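Local coordinates for D-glycerate 3-kinase (Cryptococcus neoformans var. grubii serotype A, PDB 6CKG), which probably transfers a phosphate group from ATP to D-glycerate, as expected of a glycerate kinase with a P-loop kinase fold, at residues A25-S30 with C247-Q252; R78-S83 with A126-I131; V177-W182 with V240-I245. All coordinates share one frame; numbering follows the deposited sequence.

Overall arrangement
All three contacts join a helix or helix end to one mixed, mostly parallel sheet, and all are buried, so none is a surface contact. Contact 1 lies on one face, where helix 19-38 covers strand 247-253. Contacts 2 and 3 share the other face, on the neighbouring strands 79-83 and 176-180, and their centres are about 10 Å apart. They also touch each other: Met82 N bonds to Ile178 O within the sheet, and Lys129 NZ to Gln244 O. The chemistry changes along the sheet. A ring meets sulfur, carbonyl and methyl groups in contact 1, contact 2 is aliphatic with a thioether, and contact 3 gathers aliphatic and indole groups round one phenylalanine.

Contact 1: residues A25-S30 with C247-Q252; sequences AGFVLS and CFVQIQ
Phe27 carries CG anti to its own backbone N (chi1 174°), which sends the ring from helix 19-38 down to strand 247-253. There it meets CG2 of Val249 and also Cys247, whose SG is tucked between backbone N and carbonyl carbon (chi1 63°). This is helix-on-sheet packing in a P-loop kinase fold: the helix precedes the P-loop strand 48-53, and the strand it covers is that strand's parallel neighbour. The two segments run almost exactly antiparallel, at 171°, with axes 10.1 Å apart.

Nearly all of the touching falls to one side of the phenyl ring. Phe27 CE2 reaches Val249 CG2 at 3.7 Å, while CD2 lies 3.8 Å from the same methyl, and the side chains overlap flank to flank with their ends pointing contrary ways. Cys247 adds a sulfur-aromatic contact of oblique geometry, its SG 5.2 Å from the Phe27 ring centroid. Leu314 of strand 313-318 also touches Phe27, so the helix bridges two strands, whereas Phe248 points away and meets Trp309. The backbone takes part as well: the carbonyl oxygen of Phe248 comes obliquely to the ring, with Phe248 O 3.7 Å from Phe27 CZ.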
loop_
_atom_site.group_PDB
_atom_site.type_symbol
_atom_site.label_atom_id
_atom_site.label_comp_id
_atom_site.label_asym_id
_atom_site.label_seq_id
_atom_site.Cartn_x
_atom_site.Cartn_y
_atom_site.Cartn_z
ATOM N N ALA A 25 16.777 -3.281 5.605
ATOM C CA ALA A 25 17.172 -4.593 6.108
ATOM C C ALA A 25 17.595 -4.518 7.568
ATOM O O ALA A 25 17.205 -5.367 8.379
ATOM C CB ALA A 25 18.308 -5.162 5.256
ATOM N N GLY A 26 18.425 -3.527 7.919
ATOM C CA GLY A 26 18.819 -3.378 9.313
ATOM C C GLY A 26 17.619 -3.238 10.231
ATOM O O GLY A 26 17.556 -3.866 11.294
ATOM N N PHE A 27 16.640 -2.437 9.810
ATOM C CA PHE A 27 15.403 -2.220 10.569
ATOM C C PHE A 27 14.560 -3.496 10.663
ATOM O O PHE A 27 14.050 -3.839 11.738
ATOM C CB PHE A 27 14.614 -1.097 9.899
ATOM C CG PHE A 27 13.236 -0.848 10.489
ATOM C CD1 PHE A 27 13.093 -0.110 11.659
ATOM C CD2 PHE A 27 12.096 -1.321 9.858
ATOM C CE1 PHE A 27 11.832 0.139 12.197
ATOM C CE2 PHE A 27 10.821 -1.070 10.395
ATOM C CZ PHE A 27 10.700 -0.344 11.564
ATOM N N VAL A 28 14.384 -4.208 9.544
ATOM C CA VAL A 28 13.663 -5.483 9.587
ATOM C C VAL A 28 14.351 -6.470 10.529
ATOM O O VAL A 28 13.696 -7.151 11.327
ATOM C CB VAL A 28 13.502 -6.063 8.170
ATOM C CG1 VAL A 28 13.018 -7.482 8.239
ATOM C CG2 VAL A 28 12.496 -5.196 7.365
ATOM N N LEU A 29 15.680 -6.576 10.447
ATOM C CA LEU A 29 16.393 -7.528 11.297
ATOM C C LEU A 29 16.249 -7.175 12.776
ATOM O O LEU A 29 16.078 -8.063 13.623
ATOM C CB LEU A 29 17.874 -7.582 10.909
ATOM C CG LEU A 29 18.180 -8.248 9.571
ATOM C CD1 LEU A 29 19.560 -7.847 9.073
ATOM C CD2 LEU A 29 18.083 -9.746 9.736
ATOM N N SER A 30 16.329 -5.881 13.109
ATOM C CA SER A 30 16.178 -5.464 14.500
ATOM C C SER A 30 14.747 -5.673 14.984
ATOM O O SER A 30 14.522 -6.132 16.111
ATOM C CB SER A 30 16.608 -3.996 14.641
ATOM O OG SER A 30 15.887 -3.331 15.659
ATOM N N CYS A 247 5.170 -3.684 12.272
ATOM C CA CYS A 247 6.075 -2.547 12.152
ATOM C C CYS A 247 5.910 -1.978 10.749
ATOM O O CYS A 247 5.227 -2.557 9.905
ATOM C CB CYS A 247 7.532 -2.964 12.461
ATOM S SG CYS A 247 8.200 -4.180 11.289
ATOM N N PHE A 248 6.539 -0.834 10.490
ATOM C CA PHE A 248 6.147 -0.085 9.301
ATOM C C PHE A 248 7.340 0.641 8.701
ATOM O O PHE A 248 8.156 1.229 9.424
ATOM C CB PHE A 248 5.045 0.939 9.647
ATOM C CG PHE A 248 4.087 1.242 8.504
ATOM C CD1 PHE A 248 4.458 2.095 7.479
ATOM C CD2 PHE A 248 2.815 0.682 8.473
ATOM C CE1 PHE A 248 3.571 2.408 6.435
ATOM C CE2 PHE A 248 1.915 0.981 7.426
ATOM C CZ PHE A 248 2.302 1.854 6.412
ATOM N N VAL A 249 7.403 0.634 7.373
ATOM C CA VAL A 249 8.396 1.382 6.606
ATOM C C VAL A 249 7.643 2.284 5.641
ATOM O O VAL A 249 6.792 1.803 4.884
ATOM C CB VAL A 249 9.346 0.445 5.833
ATOM C CG1 VAL A 249 10.362 1.259 5.015
ATOM C CG2 VAL A 249 10.072 -0.517 6.799
ATOM N N GLN A 250 7.960 3.578 5.651
ATOM C CA GLN A 250 7.283 4.527 4.774
ATOM C C GLN A 250 8.292 5.312 3.942
ATOM O O GLN A 250 9.299 5.790 4.465
ATOM C CB GLN A 250 6.398 5.494 5.582
ATOM C CG GLN A 250 5.834 6.628 4.737
ATOM C CD GLN A 250 5.010 7.621 5.546
ATOM O OE1 GLN A 250 5.481 8.173 6.537
ATOM N NE2 GLN A 250 3.769 7.837 5.131
ATOM N N ILE A 251 8.029 5.432 2.646
ATOM C CA ILE A 251 8.800 6.305 1.770
ATOM C C ILE A 251 7.958 7.557 1.543
ATOM O O ILE A 251 6.881 7.488 0.944
ATOM C CB ILE A 251 9.146 5.621 0.441
ATOM C CG1 ILE A 251 9.899 4.311 0.701
ATOM C CG2 ILE A 251 9.991 6.552 -0.405
ATOM C CD1 ILE A 251 10.070 3.439 -0.534
ATOM N N GLN A 252 8.432 8.698 2.039
ATOM C CA GLN A 252 7.666 9.938 1.990
ATOM C C GLN A 252 8.390 10.936 1.100
ATOM O O GLN A 252 9.529 11.323 1.421
ATOM C CB GLN A 252 7.489 10.512 3.395
ATOM C CG GLN A 252 6.701 11.802 3.442
ATOM C CD GLN A 252 6.616 12.344 4.849
ATOM O OE1 GLN A 252 5.709 11.998 5.613
ATOM N NE2 GLN A 252 7.574 13.179 5.209
#

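Contact 2: residues R78-S83 with A126-I131; sequences RLATMS and AKLKSI. With EDO (1,2-ethanediol), chain C.
Ala80, Met82 and Leu128 meet without a flat side chain among them, so there is no ring face or edge to share between the segments. The aromatic groups come from outside, where Phe87 and Phe179 both touch Met82. What joins strand 79-83 to helix 118-129 is the fork of Leu128. One prong, Leu128 CD1, rests on the thioether, 3.5 Å from Met82 SD and 3.8 Å from Met82 CG; the other, Leu128 CD2, lies 4.0 Å from Ala80 CB. Met82 and Leu128 lie alongside each other, running opposite ways, and the bend at chi3 of Met82 (57°) turns its CE away from Leu128, leaving SD and CG to meet CD1.

Strand 79-83 is an edge strand of the P-loop kinase sheet, parallel to its neighbour 176-180, and alternate residues face opposite ways. Ala80 and Met82 turn to helix 118-129, while Leu79 and Thr81 meet helix 63-75 on the other face. Leu128 also touches Val177 on the next strand and Ala147 of the two-stranded sheet. Just after it the helix ends: Ser130 N still bonds to Ala126 O, whereas Ile131 N turns back to Leu128 O at 3.1 Å. At the far end of the strand an ethanediol, probably from the crystallisation liquor, accepts a bond from Ser83 N to its O2 (3.0 Å, 164°), and also bonds to Pro150 O and Asp86 OD2.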
loop_
_atom_site.group_PDB
_atom_site.type_symbol
_atom_site.label_atom_id
_atom_site.label_comp_id
_atom_site.label_asym_id
_atom_site.label_seq_id
_atom_site.Cartn_x
_atom_site.Cartn_y
_atom_site.Cartn_z
ATOM N N ARG A 78 13.391 -16.292 5.359
ATOM C CA ARG A 78 12.353 -16.737 4.439
ATOM C C ARG A 78 11.253 -15.680 4.450
ATOM O O ARG A 78 10.738 -15.321 5.516
ATOM C CB ARG A 78 11.810 -18.111 4.826
ATOM C CG ARG A 78 12.855 -19.221 4.782
ATOM C CD ARG A 78 12.308 -20.536 5.328
ATOM N NE ARG A 78 11.218 -21.075 4.515
ATOM C CZ ARG A 78 11.392 -21.748 3.379
ATOM N NH1 ARG A 78 12.616 -21.962 2.912
ATOM N NH2 ARG A 78 10.345 -22.205 2.699
ATOM N N LEU A 79 10.925 -15.166 3.272
ATOM C CA LEU A 79 10.011 -14.047 3.121
ATOM C C LEU A 79 8.790 -14.447 2.307
ATOM O O LEU A 79 8.847 -15.339 1.449
ATOM C CB LEU A 79 10.694 -12.850 2.446
ATOM C CG LEU A 79 11.340 -11.899 3.455
ATOM C CD1 LEU A 79 12.721 -12.409 3.765
ATOM C CD2 LEU A 79 11.388 -10.446 3.004
ATOM N N ALA A 80 7.686 -13.780 2.597
ATOM C CA ALA A 80 6.498 -13.807 1.756
ATOM C C ALA A 80 6.080 -12.362 1.574
ATOM O O ALA A 80 6.253 -11.554 2.492
ATOM C CB ALA A 80 5.351 -14.618 2.377
ATOM N N THR A 81 5.558 -12.026 0.395
ATOM C CA THR A 81 5.140 -10.656 0.113
ATOM C C THR A 81 3.670 -10.611 -0.279
ATOM O O THR A 81 3.219 -11.415 -1.108
ATOM C CB THR A 81 5.982 -10.035 -1.000
ATOM O OG1 THR A 81 7.342 -9.949 -0.578
ATOM C CG2 THR A 81 5.468 -8.615 -1.319
ATOM N N MET A 82 2.929 -9.674 0.320
ATOM C CA MET A 82 1.579 -9.307 -0.100
ATOM C C MET A 82 1.608 -7.887 -0.651
ATOM O O MET A 82 2.030 -6.954 0.047
ATOM C CB MET A 82 0.584 -9.386 1.064
ATOM C CG MET A 82 0.086 -10.777 1.346
ATOM S SD MET A 82 -0.924 -10.885 2.830
ATOM C CE MET A 82 -2.231 -9.693 2.463
ATOM N N SER A 83 1.163 -7.720 -1.893
ATOM C CA SER A 83 1.019 -6.410 -2.509
ATOM C C SER A 83 -0.464 -6.067 -2.594
ATOM O O SER A 83 -1.258 -6.869 -3.089
ATOM C CB SER A 83 1.647 -6.391 -3.900
ATOM O OG SER A 83 2.986 -6.808 -3.832
ATOM N N ALA A 126 -4.118 -13.616 7.724
ATOM C CA ALA A 126 -4.243 -14.550 8.841
ATOM C C ALA A 126 -3.575 -15.884 8.522
ATOM O O ALA A 126 -2.934 -16.493 9.390
ATOM C CB ALA A 126 -5.712 -14.752 9.205
ATOM N N LYS A 127 -3.694 -16.342 7.275
ATOM C CA LYS A 127 -3.026 -17.577 6.874
ATOM C C LYS A 127 -1.514 -17.448 7.011
ATOM O O LYS A 127 -0.851 -18.340 7.554
ATOM C CB LYS A 127 -3.413 -17.938 5.438
ATOM C CG LYS A 127 -3.048 -19.372 5.020
ATOM C CD LYS A 127 -3.877 -20.403 5.769
ATOM C CE LYS A 127 -3.663 -21.815 5.231
ATOM N NZ LYS A 127 -4.299 -22.001 3.897
ATOM N N LEU A 128 -0.941 -16.354 6.498
ATOM C CA LEU A 128 0.503 -16.170 6.630
ATOM C C LEU A 128 0.915 -16.089 8.092
ATOM O O LEU A 128 1.958 -16.632 8.481
ATOM C CB LEU A 128 0.958 -14.920 5.876
ATOM C CG LEU A 128 0.870 -15.002 4.348
ATOM C CD1 LEU A 128 1.048 -13.622 3.681
ATOM C CD2 LEU A 128 1.868 -16.004 3.791
ATOM N N LYS A 129 0.097 -15.446 8.929
ATOM C CA LYS A 129 0.482 -15.242 10.323
ATOM C C LYS A 129 0.440 -16.530 11.141
ATOM O O LYS A 129 1.102 -16.605 12.176
ATOM C CB LYS A 129 -0.397 -14.159 10.952
ATOM C CG LYS A 129 -0.046 -12.750 10.461
ATOM C CD LYS A 129 -1.024 -11.697 10.960
ATOM C CE LYS A 129 -0.797 -11.337 12.415
ATOM N NZ LYS A 129 0.111 -10.161 12.570
ATOM N N SER A 130 -0.305 -17.543 10.701
ATOM C CA SER A 130 -0.321 -18.851 11.341
ATOM C C SER A 130 0.580 -19.857 10.635
ATOM O O SER A 130 0.574 -21.042 10.994
ATOM C CB SER A 130 -1.750 -19.393 11.399
ATOM O OG SER A 130 -2.211 -19.751 10.106
ATOM N N ILE A 131 1.357 -19.420 9.642
ATOM C CA ILE A 131 2.067 -20.385 8.799
ATOM C C ILE A 131 3.223 -21.085 9.523
ATOM O O ILE A 131 3.683 -22.140 9.062
ATOM C CB ILE A 131 2.546 -19.678 7.514
ATOM C CG1 ILE A 131 2.704 -20.676 6.365
ATOM C CG2 ILE A 131 3.850 -18.907 7.760
ATOM C CD1 ILE A 131 2.750 -19.998 5.009
HETATM C C1 EDO C . 1.166 -12.263 -4.601
HETATM O O1 EDO C . 0.759 -11.849 -5.921
HETATM C C2 EDO C . 0.484 -11.375 -3.566
HETATM O O2 EDO C . 0.908 -10.019 -3.767
#

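Contact 3: residues V177-W182 with V240-I245; sequences VIFEGW and VLWDQI. With EDO (1,2-ethanediol), chain D.
Strand 176-180 stands next to the P-loop strand 48-53 in the central sheet, and its Phe179 is covered by the end of helix 239-242 and the turn leading to strand 247-253. A chi1 of 175° turns CG of Phe179 away from its backbone N and carries the ring out from the strand into a group formed by Leu241, Trp242 and Ile245. Leu241 CD1 comes at the ring edge, close to its plane, 3.6 Å from Phe179 CZ. The indole approaches more obliquely: Trp242 CZ3 is 4.0 Å from Phe179 CE2, and this phenyl carbon lies at the edge of the indole. Ile245 CD1 meets Phe179 CD2 at 4.0 Å, again obliquely. Each of the three runs roughly perpendicular to the Phe179 side chain.

A type I beta turn, closed by Ile245 N to Trp242 O at 3.0 Å, lies between the two residues, and both reach the same ring. Trp242 NE1 is satisfied by Phe186 O, which should help hold the indole in its rotation. Leu121 of helix 118-129 extends the packing round Phe179. Next along the strand Glu180 turns the other way; its OE2 bonds to Ser83 OG, while OE1 accepts a hydrogen bond from O2 of an ethanediol at 3.3 Å. An acidic residue following the hydrophobic run of a strand beside the P-loop strand is consistent with the Walker B position of P-loop kinases.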
loop_
_atom_site.group_PDB
_atom_site.type_symbol
_atom_site.label_atom_id
_atom_site.label_comp_id
_atom_site.label_asym_id
_atom_site.label_seq_id
_atom_site.Cartn_x
_atom_site.Cartn_y
_atom_site.Cartn_z
ATOM N N VAL A 177 6.787 -11.174 6.717
ATOM C CA VAL A 177 5.817 -10.862 5.674
ATOM C C VAL A 177 5.947 -9.382 5.353
ATOM O O VAL A 177 5.846 -8.535 6.249
ATOM C CB VAL A 177 4.383 -11.215 6.103
ATOM C CG1 VAL A 177 3.342 -10.659 5.093
ATOM C CG2 VAL A 177 4.234 -12.738 6.230
ATOM N N ILE A 178 6.224 -9.074 4.088
ATOM C CA ILE A 178 6.164 -7.705 3.592
ATOM C C ILE A 178 4.763 -7.488 3.024
ATOM O O ILE A 178 4.340 -8.200 2.101
ATOM C CB ILE A 178 7.242 -7.449 2.526
ATOM C CG1 ILE A 178 8.636 -7.807 3.048
ATOM C CG2 ILE A 178 7.202 -5.986 2.052
ATOM C CD1 ILE A 178 9.084 -6.968 4.197
ATOM N N PHE A 179 4.030 -6.526 3.581
ATOM C CA PHE A 179 2.673 -6.198 3.121
ATOM C C PHE A 179 2.675 -4.739 2.673
ATOM O O PHE A 179 2.652 -3.827 3.507
ATOM C CB PHE A 179 1.644 -6.456 4.221
ATOM C CG PHE A 179 0.211 -6.030 3.856
ATOM C CD1 PHE A 179 -0.220 -6.012 2.536
ATOM C CD2 PHE A 179 -0.681 -5.640 4.850
ATOM C CE1 PHE A 179 -1.533 -5.608 2.207
ATOM C CE2 PHE A 179 -1.987 -5.248 4.536
ATOM C CZ PHE A 179 -2.409 -5.246 3.203
ATOM N N GLU A 180 2.731 -4.513 1.363
ATOM C CA GLU A 180 2.989 -3.193 0.810
ATOM C C GLU A 180 1.802 -2.687 0.001
ATOM O O GLU A 180 0.981 -3.460 -0.501
ATOM C CB GLU A 180 4.227 -3.206 -0.079
ATOM C CG GLU A 180 4.155 -4.214 -1.187
ATOM C CD GLU A 180 4.347 -3.579 -2.538
ATOM O OE1 GLU A 180 4.081 -2.362 -2.661
ATOM O OE2 GLU A 180 4.762 -4.297 -3.473
ATOM N N GLY A 181 1.732 -1.368 -0.143
ATOM C CA GLY A 181 0.628 -0.776 -0.873
ATOM C C GLY A 181 0.657 0.732 -0.868
ATOM O O GLY A 181 1.120 1.337 0.100
ATOM N N TRP A 182 0.150 1.350 -1.944
ATOM C CA TRP A 182 0.202 2.806 -2.057
ATOM C C TRP A 182 -0.568 3.492 -0.928
ATOM O O TRP A 182 -0.260 4.627 -0.570
ATOM C CB TRP A 182 -0.339 3.237 -3.424
ATOM C CG TRP A 182 -1.838 3.125 -3.539
ATOM C CD1 TRP A 182 -2.549 2.021 -3.912
ATOM C CD2 TRP A 182 -2.807 4.155 -3.267
ATOM N NE1 TRP A 182 -3.901 2.297 -3.902
ATOM C CE2 TRP A 182 -4.083 3.599 -3.503
ATOM C CE3 TRP A 182 -2.714 5.491 -2.854
ATOM C CZ2 TRP A 182 -5.263 4.331 -3.345
ATOM C CZ3 TRP A 182 -3.885 6.224 -2.692
ATOM C CH2 TRP A 182 -5.147 5.639 -2.933
ATOM N N VAL A 240 -9.171 -3.399 10.633
ATOM C CA VAL A 240 -8.844 -4.752 11.098
ATOM C C VAL A 240 -7.587 -5.272 10.404
ATOM O O VAL A 240 -6.728 -5.920 11.023
ATOM C CB VAL A 240 -10.048 -5.689 10.869
ATOM C CG1 VAL A 240 -9.646 -7.146 11.039
ATOM C CG2 VAL A 240 -11.179 -5.333 11.824
ATOM N N LEU A 241 -7.453 -4.977 9.110
ATOM C CA LEU A 241 -6.279 -5.368 8.336
ATOM C C LEU A 241 -5.033 -4.632 8.810
ATOM O O LEU A 241 -3.966 -5.237 8.992
ATOM C CB LEU A 241 -6.531 -5.070 6.860
ATOM C CG LEU A 241 -6.262 -6.026 5.713
ATOM C CD1 LEU A 241 -5.753 -5.221 4.509
ATOM C CD2 LEU A 241 -5.306 -7.162 6.088
ATOM N N TRP A 242 -5.137 -3.310 8.977
ATOM C CA TRP A 242 -3.988 -2.536 9.451
ATOM C C TRP A 242 -3.487 -3.047 10.791
ATOM O O TRP A 242 -2.271 -3.052 11.057
ATOM C CB TRP A 242 -4.343 -1.058 9.581
ATOM C CG TRP A 242 -4.746 -0.305 8.331
ATOM C CD1 TRP A 242 -5.390 0.917 8.307
ATOM C CD2 TRP A 242 -4.523 -0.658 6.946
ATOM N NE1 TRP A 242 -5.586 1.332 7.012
ATOM C CE2 TRP A 242 -5.085 0.387 6.156
ATOM C CE3 TRP A 242 -3.925 -1.746 6.294
ATOM C CZ2 TRP A 242 -5.039 0.383 4.769
ATOM C CZ3 TRP A 242 -3.901 -1.755 4.905
ATOM C CH2 TRP A 242 -4.465 -0.701 4.157
ATOM N N ASP A 243 -4.408 -3.469 11.659
ATOM C CA ASP A 243 -4.031 -3.892 13.006
ATOM C C ASP A 243 -3.226 -5.188 13.027
ATOM O O ASP A 243 -2.721 -5.557 14.088
ATOM C CB ASP A 243 -5.281 -4.052 13.882
ATOM C CG ASP A 243 -5.872 -2.706 14.326
ATOM O OD1 ASP A 243 -5.191 -1.658 14.204
ATOM O OD2 ASP A 243 -7.028 -2.695 14.796
ATOM N N GLN A 244 -3.134 -5.901 11.906
ATOM C CA GLN A 244 -2.311 -7.094 11.793
ATOM C C GLN A 244 -0.847 -6.772 11.524
ATOM O O GLN A 244 -0.004 -7.673 11.598
ATOM C CB GLN A 244 -2.872 -7.982 10.684
ATOM C CG GLN A 244 -4.257 -8.543 10.997
ATOM C CD GLN A 244 -4.163 -9.849 11.761
ATOM O OE1 GLN A 244 -3.714 -9.877 12.906
ATOM N NE2 GLN A 244 -4.543 -10.952 11.110
ATOM N N ILE A 245 -0.529 -5.512 11.259
ATOM C CA ILE A 245 0.831 -5.084 10.938
ATOM C C ILE A 245 1.613 -4.813 12.222
ATOM O O ILE A 245 1.138 -4.108 13.124
ATOM C CB ILE A 245 0.788 -3.836 10.042
ATOM C CG1 ILE A 245 0.067 -4.175 8.725
ATOM C CG2 ILE A 245 2.176 -3.267 9.828
ATOM C CD1 ILE A 245 -0.116 -2.979 7.771
HETATM C C1 EDO D . 7.130 1.823 -2.463
HETATM O O1 EDO D . 6.737 2.999 -3.178
HETATM C C2 EDO D . 6.191 0.663 -2.781
HETATM O O2 EDO D . 5.135 0.597 -1.814
#